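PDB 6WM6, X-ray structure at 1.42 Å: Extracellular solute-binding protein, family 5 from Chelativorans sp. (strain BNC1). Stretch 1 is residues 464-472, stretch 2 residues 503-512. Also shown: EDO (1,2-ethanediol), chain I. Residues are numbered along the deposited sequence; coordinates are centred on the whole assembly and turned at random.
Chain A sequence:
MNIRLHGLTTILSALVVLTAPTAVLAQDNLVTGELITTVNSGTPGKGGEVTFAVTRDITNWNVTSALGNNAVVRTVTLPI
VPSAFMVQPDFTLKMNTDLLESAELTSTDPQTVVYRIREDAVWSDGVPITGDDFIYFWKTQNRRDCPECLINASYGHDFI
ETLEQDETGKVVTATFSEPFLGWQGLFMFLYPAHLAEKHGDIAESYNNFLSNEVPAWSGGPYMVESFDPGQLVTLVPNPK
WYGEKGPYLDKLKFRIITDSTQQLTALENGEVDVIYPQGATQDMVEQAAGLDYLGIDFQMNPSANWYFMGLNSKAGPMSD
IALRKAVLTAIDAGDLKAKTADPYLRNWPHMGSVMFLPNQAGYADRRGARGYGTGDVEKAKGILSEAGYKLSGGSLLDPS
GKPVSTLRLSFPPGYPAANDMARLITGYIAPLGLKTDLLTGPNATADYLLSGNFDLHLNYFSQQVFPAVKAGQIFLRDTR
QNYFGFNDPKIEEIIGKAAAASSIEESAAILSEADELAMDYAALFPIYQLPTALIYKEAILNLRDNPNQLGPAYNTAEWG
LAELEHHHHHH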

# COMPACT_ATOMS: atom_id res chain seq x y z
N GLN A 464 -4.96 0.47 -3.92
CA GLN A 464 -6.01 -0.03 -3.05
C GLN A 464 -7.00 -0.88 -3.84
O GLN A 464 -7.05 -0.88 -5.08
CB GLN A 464 -6.74 1.16 -2.40
CG GLN A 464 -5.85 1.96 -1.50
CD GLN A 464 -6.51 3.24 -1.03
OE1 GLN A 464 -7.75 3.38 -1.11
NE2 GLN A 464 -5.71 4.18 -0.53
N VAL A 465 -7.85 -1.59 -3.09
CA VAL A 465 -8.87 -2.43 -3.70
C VAL A 465 -9.87 -1.60 -4.50
O VAL A 465 -10.40 -2.08 -5.50
CB VAL A 465 -9.58 -3.26 -2.62
CG1 VAL A 465 -10.82 -3.94 -3.18
CG2 VAL A 465 -8.62 -4.29 -2.06
N PHE A 466 -10.14 -0.35 -4.07
CA PHE A 466 -11.05 0.54 -4.78
C PHE A 466 -10.25 1.63 -5.47
O PHE A 466 -9.87 2.63 -4.83
CB PHE A 466 -12.07 1.15 -3.81
CG PHE A 466 -12.89 0.13 -3.09
CD1 PHE A 466 -13.90 -0.54 -3.75
CD2 PHE A 466 -12.65 -0.16 -1.77
CE1 PHE A 466 -14.66 -1.50 -3.08
CE2 PHE A 466 -13.41 -1.11 -1.10
CZ PHE A 466 -14.40 -1.77 -1.77
N PRO A 467 -10.00 1.51 -6.77
CA PRO A 467 -9.24 2.56 -7.47
C PRO A 467 -9.78 3.96 -7.27
O PRO A 467 -8.99 4.91 -7.18
CB PRO A 467 -9.32 2.11 -8.93
CG PRO A 467 -9.32 0.62 -8.83
CD PRO A 467 -10.19 0.32 -7.62
N ALA A 468 -11.10 4.13 -7.18
CA ALA A 468 -11.65 5.48 -7.06
C ALA A 468 -11.33 6.10 -5.72
O ALA A 468 -11.22 7.32 -5.62
CB ALA A 468 -13.16 5.46 -7.26
N VAL A 469 -11.20 5.27 -4.67
CA VAL A 469 -10.83 5.78 -3.35
C VAL A 469 -9.38 6.23 -3.36
O VAL A 469 -9.05 7.34 -2.91
CB VAL A 469 -11.12 4.74 -2.26
CG1 VAL A 469 -10.61 5.25 -0.89
CG2 VAL A 469 -12.61 4.44 -2.20
N LYS A 470 -8.50 5.41 -3.92
CA LYS A 470 -7.10 5.81 -4.00
C LYS A 470 -6.94 7.07 -4.83
O LYS A 470 -6.18 7.98 -4.48
CB LYS A 470 -6.25 4.69 -4.60
CG LYS A 470 -4.78 5.02 -4.83
CD LYS A 470 -4.09 5.28 -3.51
CE LYS A 470 -2.59 5.49 -3.69
NZ LYS A 470 -1.94 5.55 -2.38
N ALA A 471 -7.66 7.15 -5.95
CA ALA A 471 -7.52 8.30 -6.83
C ALA A 471 -7.88 9.59 -6.13
O ALA A 471 -7.25 10.63 -6.39
CB ALA A 471 -8.40 8.09 -8.06
N GLY A 472 -8.85 9.56 -5.22
CA GLY A 472 -9.23 10.74 -4.47
C GLY A 472 -8.15 11.24 -3.54
O GLY A 472 -8.24 12.38 -3.05
N SER A 503 -20.80 -0.69 -7.95
CA SER A 503 -19.93 -1.84 -8.11
C SER A 503 -18.55 -1.37 -8.54
O SER A 503 -18.40 -0.28 -9.09
CB SER A 503 -20.44 -2.82 -9.18
OG SER A 503 -20.49 -2.25 -10.46
N ILE A 504 -17.55 -2.20 -8.29
CA ILE A 504 -16.19 -1.89 -8.73
C ILE A 504 -16.14 -1.76 -10.25
O ILE A 504 -15.40 -0.92 -10.78
CB ILE A 504 -15.20 -2.93 -8.19
CG1 ILE A 504 -15.06 -2.81 -6.67
CG2 ILE A 504 -13.81 -2.70 -8.80
CD1 ILE A 504 -14.10 -3.81 -6.05
N GLU A 505 -16.94 -2.56 -10.96
CA GLU A 505 -16.94 -2.52 -12.41
C GLU A 505 -17.52 -1.23 -12.95
O GLU A 505 -16.95 -0.62 -13.86
CB GLU A 505 -17.76 -3.71 -12.95
CG GLU A 505 -17.26 -5.10 -12.59
CD GLU A 505 -17.85 -5.66 -11.32
OE1 GLU A 505 -18.18 -4.90 -10.39
OE2 GLU A 505 -17.99 -6.90 -11.20
N GLU A 506 -18.66 -0.80 -12.42
CA GLU A 506 -19.21 0.48 -12.83
C GLU A 506 -18.26 1.61 -12.46
O GLU A 506 -18.03 2.53 -13.25
CB GLU A 506 -20.57 0.72 -12.17
CG GLU A 506 -21.22 2.06 -12.52
CD GLU A 506 -22.39 2.44 -11.63
OE1 GLU A 506 -22.62 1.76 -10.59
OE2 GLU A 506 -23.05 3.45 -11.96
N SER A 507 -17.67 1.54 -11.26
CA SER A 507 -16.71 2.55 -10.84
C SER A 507 -15.58 2.65 -11.84
O SER A 507 -15.15 3.75 -12.20
CB SER A 507 -16.19 2.16 -9.47
OG SER A 507 -15.39 3.21 -8.92
N ALA A 508 -15.08 1.51 -12.30
CA ALA A 508 -13.96 1.50 -13.23
C ALA A 508 -14.34 2.10 -14.57
O ALA A 508 -13.55 2.82 -15.18
CB ALA A 508 -13.46 0.08 -13.43
N ALA A 509 -15.55 1.80 -15.05
CA ALA A 509 -16.01 2.39 -16.30
C ALA A 509 -16.02 3.91 -16.20
O ALA A 509 -15.56 4.61 -17.11
CB ALA A 509 -17.38 1.85 -16.67
N ILE A 510 -16.51 4.44 -15.07
CA ILE A 510 -16.54 5.89 -14.87
C ILE A 510 -15.12 6.44 -14.75
O ILE A 510 -14.75 7.42 -15.41
CB ILE A 510 -17.37 6.21 -13.62
CG1 ILE A 510 -18.85 5.80 -13.80
CG2 ILE A 510 -17.27 7.70 -13.29
CD1 ILE A 510 -19.58 5.68 -12.47
N LEU A 511 -14.31 5.83 -13.89
CA LEU A 511 -12.98 6.33 -13.56
C LEU A 511 -12.04 6.29 -14.76
O LEU A 511 -11.08 7.09 -14.82
CB LEU A 511 -12.42 5.54 -12.39
CG LEU A 511 -11.12 6.06 -11.77
CD1 LEU A 511 -11.36 7.37 -11.07
CD2 LEU A 511 -10.59 5.03 -10.79
N SER A 512 -12.29 5.41 -15.72
CA SER A 512 -11.45 5.34 -16.91
C SER A 512 -11.29 6.71 -17.57
O SER A 512 -10.21 7.01 -18.09
CB SER A 512 -12.01 4.33 -17.92
OG SER A 512 -11.90 3.01 -17.41
C1 EDO I . -7.11 -1.53 1.06
O1 EDO I . -7.72 -1.27 -0.21
C2 EDO I . -5.68 -2.00 0.86
O2 EDO I . -4.87 -0.97 0.29
O HOH W 1 -13.04 2.13 -7.85

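A single water makes the polar link between these stretches, which share no direct hydrogen bond: water 1 accepts from Ala 468 N (2.9 Å from N to the water O) and donates to Ser 507 OG (2.8 Å from OG to the water O). Ala 468 lies in the first turn of its helix, where the backbone NH has no intrahelical acceptor; the water supplies one. Ser 507, buried and with chi1 in t, points toward the first stretch and offers OG as acceptor to the water, while Ala 468 CB packs 3.6 Å from Ser 507 OG. The remaining contact is apolar. Leu 511 (chi1 t, chi2 p) reaches Pro 467 and Ala 471 with different methyls: CD2 lies 3.7 Å from Pro 467 CB, and CD1 lies 4.3 Å from Ala 471 CB. The small side chains of Ala 468 and Ala 471 point toward the partner helix; the two helix axes approach to 10.5 Å, with 44° between their N-to-C directions. One turn before Ser 507, Ile 504 extends its m,t side chain so that CD1 meets Phe 466 CE1 at 3.8 Å, obliquely to the ring, and Val 465 CG1 at 4.4 Å. Ser 503 caps the second helix, its OG accepting from Glu 506 N at 3.0 Å. Together the stretches bury 297 Å², with Ile 504 and Leu 511 contributing most.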